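Long-range contacts in DUF5012 domain-containing protein (Bacteroides thetaiotaomicron, PDB 5FQ8), which is of unknown function but is a lipoprotein, probably held at the cell envelope, combining an Ig-like domain with a family-specific C-terminal beta domain: residues G[66-71]-G[78-83]; G[120-125]-G[132-137]. All blocks are in the same frame, centred on the assembly; numbering follows the deposited sequence.

Contact 1 of 2, residues G[66-71]-G[78-83]; sequences NLVYAA and AKTFTR
Tyr69 lays its CB over one face of the Phe81 ring. The two residues are a hydrogen-bonded pair in the antiparallel beta hairpin of strands 63-72 and 78-87, part of the Ig-like domain. Tyr69 CB sits 3.7 Å from the Phe81 ring centroid, a CH-pi contact. The ring planes are only 14° apart but slid, so they barely overlap; Phe81 CE1 lies over a face of the Tyr69 ring, 3.3 Å from Tyr69 CD1. Phe81 CG stands between backbone N and carbonyl carbon (chi1 68°), which turns the ring back toward strand 66-71. Arg83 is on the same face and packs its CB on Tyr69 CE1. Its NH1 gives Tyr69 OH a weak hydrogen bond of 2.8 Å. Glu35 is the stronger polar partner of both, in a salt bridge with Arg83 NH1 and a hydrogen bond with Tyr69 OH. Leu67 N to Arg83 O (2.9 Å) and Tyr69 N to Phe81 O (3.0 Å) help close the backbone pairing. Thr80 is on the other face with Val68 and Ala70. Its OG1, anti to the backbone N, donates to Tyr69 O from above the carbonyl plane, and that oxygen also accepts from Phe81 N at 3.1 Å.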
loop_
_atom_site.group_PDB
_atom_site.type_symbol
_atom_site.label_atom_id
_atom_site.label_comp_id
_atom_site.label_asym_id
_atom_site.label_seq_id
_atom_site.Cartn_x
_atom_site.Cartn_y
_atom_site.Cartn_z
ATOM N N ASN G 66 15.849 64.545 -16.593
ATOM C CA ASN G 66 15.845 63.224 -15.975
ATOM C C ASN G 66 16.748 63.217 -14.749
ATOM O O ASN G 66 17.898 63.660 -14.819
ATOM C CB ASN G 66 16.316 62.157 -16.960
ATOM C CG ASN G 66 15.336 61.927 -18.073
ATOM O OD1 ASN G 66 14.484 61.052 -17.986
ATOM N ND2 ASN G 66 15.450 62.711 -19.134
ATOM N N LEU G 67 16.227 62.703 -13.639
ATOM C CA LEU G 67 16.983 62.529 -12.408
ATOM C C LEU G 67 17.086 61.045 -12.115
ATOM O O LEU G 67 16.088 60.329 -12.188
ATOM C CB LEU G 67 16.314 63.245 -11.246
ATOM C CG LEU G 67 16.028 64.732 -11.387
ATOM C CD1 LEU G 67 14.713 65.050 -10.720
ATOM C CD2 LEU G 67 17.130 65.527 -10.749
ATOM N N VAL G 68 18.289 60.583 -11.798
ATOM C CA VAL G 68 18.534 59.176 -11.503
ATOM C C VAL G 68 18.887 59.046 -10.030
ATOM O O VAL G 68 19.842 59.666 -9.555
ATOM C CB VAL G 68 19.636 58.594 -12.396
ATOM C CG1 VAL G 68 19.988 57.195 -11.942
ATOM C CG2 VAL G 68 19.157 58.558 -13.815
ATOM N N TYR G 69 18.106 58.250 -9.314
ATOM C CA TYR G 69 18.307 58.002 -7.896
ATOM C C TYR G 69 18.951 56.638 -7.716
ATOM O O TYR G 69 18.521 55.659 -8.332
ATOM C CB TYR G 69 16.980 58.039 -7.140
ATOM C CG TYR G 69 16.239 59.341 -7.172
ATOM C CD1 TYR G 69 15.473 59.697 -8.265
ATOM C CD2 TYR G 69 16.264 60.199 -6.089
ATOM C CE1 TYR G 69 14.775 60.873 -8.288
ATOM C CE2 TYR G 69 15.568 61.373 -6.108
ATOM C CZ TYR G 69 14.829 61.703 -7.210
ATOM O OH TYR G 69 14.139 62.879 -7.223
ATOM N N ALA G 70 19.962 56.566 -6.860
ATOM C CA ALA G 70 20.638 55.294 -6.658
ATOM C C ALA G 70 21.224 55.216 -5.259
ATOM O O ALA G 70 21.651 56.217 -4.682
ATOM C CB ALA G 70 21.739 55.082 -7.700
ATOM N N ALA G 71 21.244 54.011 -4.729
ATOM C CA ALA G 71 21.884 53.722 -3.461
ATOM C C ALA G 71 22.761 52.505 -3.659
ATOM O O ALA G 71 22.447 51.628 -4.464
ATOM C CB ALA G 71 20.867 53.467 -2.359
ATOM N N ALA G 78 24.047 48.084 -6.703
ATOM C CA ALA G 78 23.162 49.235 -6.684
ATOM C C ALA G 78 21.736 48.829 -6.995
ATOM O O ALA G 78 21.494 47.857 -7.709
ATOM C CB ALA G 78 23.599 50.286 -7.693
ATOM N N LYS G 79 20.796 49.594 -6.449
ATOM C CA LYS G 79 19.427 49.630 -6.937
ATOM C C LYS G 79 19.101 51.072 -7.290
ATOM O O LYS G 79 19.588 52.006 -6.652
ATOM C CB LYS G 79 18.433 49.083 -5.915
ATOM C CG LYS G 79 18.743 47.677 -5.433
ATOM C CD LYS G 79 17.536 46.751 -5.527
ATOM C CE LYS G 79 16.303 47.379 -4.891
ATOM N NZ LYS G 79 15.089 46.528 -5.000
ATOM N N THR G 80 18.286 51.252 -8.322
ATOM C CA THR G 80 18.064 52.581 -8.861
ATOM C C THR G 80 16.628 52.738 -9.324
ATOM O O THR G 80 15.934 51.757 -9.592
ATOM C CB THR G 80 19.001 52.856 -10.028
ATOM O OG1 THR G 80 18.954 54.247 -10.341
ATOM C CG2 THR G 80 18.567 52.059 -11.240
ATOM N N PHE G 81 16.191 53.997 -9.411
ATOM C CA PHE G 81 14.922 54.340 -10.042
ATOM C C PHE G 81 15.053 55.713 -10.688
ATOM O O PHE G 81 15.914 56.510 -10.318
ATOM C CB PHE G 81 13.741 54.280 -9.052
ATOM C CG PHE G 81 13.751 55.340 -7.978
ATOM C CD1 PHE G 81 13.240 56.601 -8.216
ATOM C CD2 PHE G 81 14.197 55.049 -6.711
ATOM C CE1 PHE G 81 13.221 57.564 -7.225
ATOM C CE2 PHE G 81 14.178 56.008 -5.718
ATOM C CZ PHE G 81 13.688 57.269 -5.979
ATOM N N THR G 82 14.199 55.976 -11.675
ATOM C CA THR G 82 14.234 57.223 -12.431
ATOM C C THR G 82 13.015 58.079 -12.141
ATOM O O THR G 82 11.908 57.563 -11.981
ATOM C CB THR G 82 14.282 56.979 -13.935
ATOM O OG1 THR G 82 15.128 55.864 -14.216
ATOM C CG2 THR G 82 14.830 58.208 -14.631
ATOM N N ARG G 83 13.223 59.390 -12.106
ATOM C CA ARG G 83 12.141 60.357 -12.026
ATOM C C ARG G 83 12.363 61.408 -13.099
ATOM O O ARG G 83 13.448 61.990 -13.182
ATOM C CB ARG G 83 12.070 60.997 -10.644
ATOM C CG ARG G 83 10.845 61.848 -10.426
ATOM C CD ARG G 83 10.871 62.402 -9.036
ATOM N NE ARG G 83 10.210 61.519 -8.086
ATOM C CZ ARG G 83 10.587 61.385 -6.821
ATOM N NH1 ARG G 83 11.632 62.053 -6.370
ATOM N NH2 ARG G 83 9.929 60.580 -6.014
#

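Contact 2 of 2, residues G[120-125]-G[132-137]; sequences EIVIFQ and YISDFL
Tyr132 CB rests over one face of the Phe124 ring, 4.0 Å from its centroid, in a CH-pi contact. Tyr132 CG then passes Phe124 CE1, and Tyr132 CD2 meets that same carbon at 3.3 Å. The Tyr132 side chain also touches Val154 of strand 154-159. The two ring planes are oblique, at 39°. Phe124 CG takes the crowded position between backbone N and carbonyl carbon (chi1 77°), which swings the ring toward Tyr132. An alanine at Phe124 would take away this ring and would probably leave the Tyr132 side chain less firmly placed. This is a beta hairpin of the C-terminal domain, strands 120-125 and 130-133. Tyr132 N bonds to Phe124 O, nearly along the C=O axis, and Phe124 N to Tyr132 O at 3.1 Å. On the face of Ile123 and Ile133, Ile133 CD1 lies against Ile123 CG1 (3.5 Å); it also meets Ile121 CD1 (3.6 Å), and Trp196 packs on Ile121 and Ile133. The pairing changes at Ser134. Its N still donates to Val122 O, at 3.0 Å, but Val122 N donates to Ser134 OG at 2.9 Å. A side-chain hydroxyl thus serves as the acceptor for a backbone N-H where the second strand gives way to loop.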
loop_
_atom_site.group_PDB
_atom_site.type_symbol
_atom_site.label_atom_id
_atom_site.label_comp_id
_atom_site.label_asym_id
_atom_site.label_seq_id
_atom_site.Cartn_x
_atom_site.Cartn_y
_atom_site.Cartn_z
ATOM N N GLU G 120 -1.863 56.679 -18.626
ATOM C CA GLU G 120 -1.443 58.067 -18.505
ATOM C C GLU G 120 -0.391 58.397 -19.552
ATOM O O GLU G 120 0.430 57.550 -19.909
ATOM C CB GLU G 120 -0.900 58.358 -17.101
ATOM C CG GLU G 120 -1.978 58.472 -16.019
ATOM C CD GLU G 120 -1.453 58.974 -14.684
ATOM O OE1 GLU G 120 -0.220 59.092 -14.523
ATOM O OE2 GLU G 120 -2.281 59.249 -13.793
ATOM N N ILE G 121 -0.438 59.625 -20.063
ATOM C CA ILE G 121 0.582 60.145 -20.961
ATOM C C ILE G 121 0.929 61.564 -20.532
ATOM O O ILE G 121 0.327 62.121 -19.619
ATOM C CB ILE G 121 0.146 60.119 -22.435
ATOM C CG1 ILE G 121 -1.085 60.994 -22.633
ATOM C CG2 ILE G 121 -0.109 58.703 -22.897
ATOM C CD1 ILE G 121 -1.390 61.256 -24.070
ATOM N N VAL G 122 1.906 62.150 -21.218
ATOM C CA VAL G 122 2.499 63.421 -20.818
ATOM C C VAL G 122 2.466 64.385 -21.995
ATOM O O VAL G 122 2.880 64.029 -23.103
ATOM C CB VAL G 122 3.947 63.235 -20.326
ATOM C CG1 VAL G 122 4.507 64.547 -19.825
ATOM C CG2 VAL G 122 4.011 62.178 -19.248
ATOM N N ILE G 123 1.996 65.611 -21.749
ATOM C CA ILE G 123 1.884 66.648 -22.775
ATOM C C ILE G 123 2.260 67.993 -22.159
ATOM O O ILE G 123 1.583 68.468 -21.242
ATOM C CB ILE G 123 0.466 66.729 -23.379
ATOM C CG1 ILE G 123 -0.054 65.350 -23.782
ATOM C CG2 ILE G 123 0.466 67.621 -24.591
ATOM C CD1 ILE G 123 -1.416 65.370 -24.386
ATOM N N PHE G 124 3.315 68.619 -22.668
ATOM C CA PHE G 124 3.709 69.946 -22.215
ATOM C C PHE G 124 4.189 70.748 -23.414
ATOM O O PHE G 124 4.585 70.188 -24.437
ATOM C CB PHE G 124 4.811 69.889 -21.139
ATOM C CG PHE G 124 6.190 69.593 -21.684
ATOM C CD1 PHE G 124 6.629 68.287 -21.822
ATOM C CD2 PHE G 124 7.048 70.622 -22.045
ATOM C CE1 PHE G 124 7.883 68.014 -22.320
ATOM C CE2 PHE G 124 8.307 70.352 -22.544
ATOM C CZ PHE G 124 8.725 69.045 -22.682
ATOM N N GLN G 125 4.172 72.069 -23.277
ATOM C CA GLN G 125 4.563 72.949 -24.373
ATOM C C GLN G 125 5.976 73.471 -24.161
ATOM O O GLN G 125 6.299 73.995 -23.093
ATOM C CB GLN G 125 3.581 74.113 -24.536
ATOM C CG GLN G 125 3.329 74.941 -23.294
ATOM C CD GLN G 125 2.905 76.368 -23.611
ATOM O OE1 GLN G 125 2.643 76.718 -24.761
ATOM N NE2 GLN G 125 2.849 77.203 -22.582
ATOM N N TYR G 132 5.135 68.985 -26.619
ATOM C CA TYR G 132 5.775 67.676 -26.621
ATOM C C TYR G 132 4.803 66.629 -26.102
ATOM O O TYR G 132 4.148 66.839 -25.078
ATOM C CB TYR G 132 7.034 67.678 -25.758
ATOM C CG TYR G 132 7.634 66.303 -25.543
ATOM C CD1 TYR G 132 8.561 65.788 -26.436
ATOM C CD2 TYR G 132 7.281 65.524 -24.440
ATOM C CE1 TYR G 132 9.117 64.542 -26.245
ATOM C CE2 TYR G 132 7.831 64.275 -24.242
ATOM C CZ TYR G 132 8.749 63.791 -25.147
ATOM O OH TYR G 132 9.306 62.550 -24.958
ATOM N N ILE G 133 4.729 65.498 -26.796
ATOM C CA ILE G 133 3.814 64.414 -26.460
ATOM C C ILE G 133 4.631 63.146 -26.279
ATOM O O ILE G 133 5.449 62.802 -27.139
ATOM C CB ILE G 133 2.731 64.227 -27.539
ATOM C CG1 ILE G 133 1.948 62.939 -27.306
ATOM C CG2 ILE G 133 3.341 64.233 -28.923
ATOM C CD1 ILE G 133 0.845 63.072 -26.300
ATOM N N SER G 134 4.410 62.456 -25.167
ATOM C CA SER G 134 5.220 61.290 -24.857
ATOM C C SER G 134 4.746 60.031 -25.564
ATOM O O SER G 134 5.530 59.090 -25.700
ATOM C CB SER G 134 5.227 61.044 -23.357
ATOM O OG SER G 134 3.910 60.812 -22.904
ATOM N N ASP G 135 3.487 59.985 -26.006
ATOM C CA ASP G 135 2.981 58.794 -26.680
ATOM C C ASP G 135 1.720 59.184 -27.450
ATOM O O ASP G 135 0.655 59.361 -26.851
ATOM C CB ASP G 135 2.702 57.676 -25.680
ATOM C CG ASP G 135 2.590 56.320 -26.340
ATOM O OD1 ASP G 135 2.568 56.263 -27.584
ATOM O OD2 ASP G 135 2.522 55.312 -25.609
ATOM N N PHE G 136 1.850 59.311 -28.768
ATOM C CA PHE G 136 0.678 59.527 -29.605
ATOM C C PHE G 136 -0.279 58.352 -29.581
ATOM O O PHE G 136 -1.419 58.502 -30.025
ATOM C CB PHE G 136 1.086 59.773 -31.050
ATOM C CG PHE G 136 1.206 61.216 -31.416
ATOM C CD1 PHE G 136 0.113 62.053 -31.344
ATOM C CD2 PHE G 136 2.408 61.726 -31.869
ATOM C CE1 PHE G 136 0.222 63.377 -31.693
ATOM C CE2 PHE G 136 2.526 63.045 -32.222
ATOM C CZ PHE G 136 1.432 63.876 -32.134
ATOM N N LEU G 137 0.155 57.186 -29.111
ATOM C CA LEU G 137 -0.670 55.990 -29.145
ATOM C C LEU G 137 -1.384 55.733 -27.831
ATOM O O LEU G 137 -1.963 54.661 -27.659
ATOM C CB LEU G 137 0.171 54.768 -29.513
ATOM C CG LEU G 137 1.026 54.796 -30.779
ATOM C CD1 LEU G 137 1.759 53.481 -30.940
ATOM C CD2 LEU G 137 0.189 55.082 -32.006
#

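Overall arrangement
Contacts 1 and 2 are separate antiparallel hairpins in different sheets, one in the Ig-like region and one in the C-terminal domain. They follow in series along the chain. Their centres are about 22 Å apart and they do not touch. In both, a phenylalanine is folded across to meet a tyrosine CB in a hydrogen-bonded pair, although the strand order of the two residues is reversed. Contact 1 is partly buried: one face carries aromatic rings and an arginine in a salt bridge with Glu35, the other threonines and small apolar residues. Contact 2 is buried and nearer the chain centre. One face carries Ile123 and Ile133, and near its end the hydroxyl of Ser134 joins the backbone bonding.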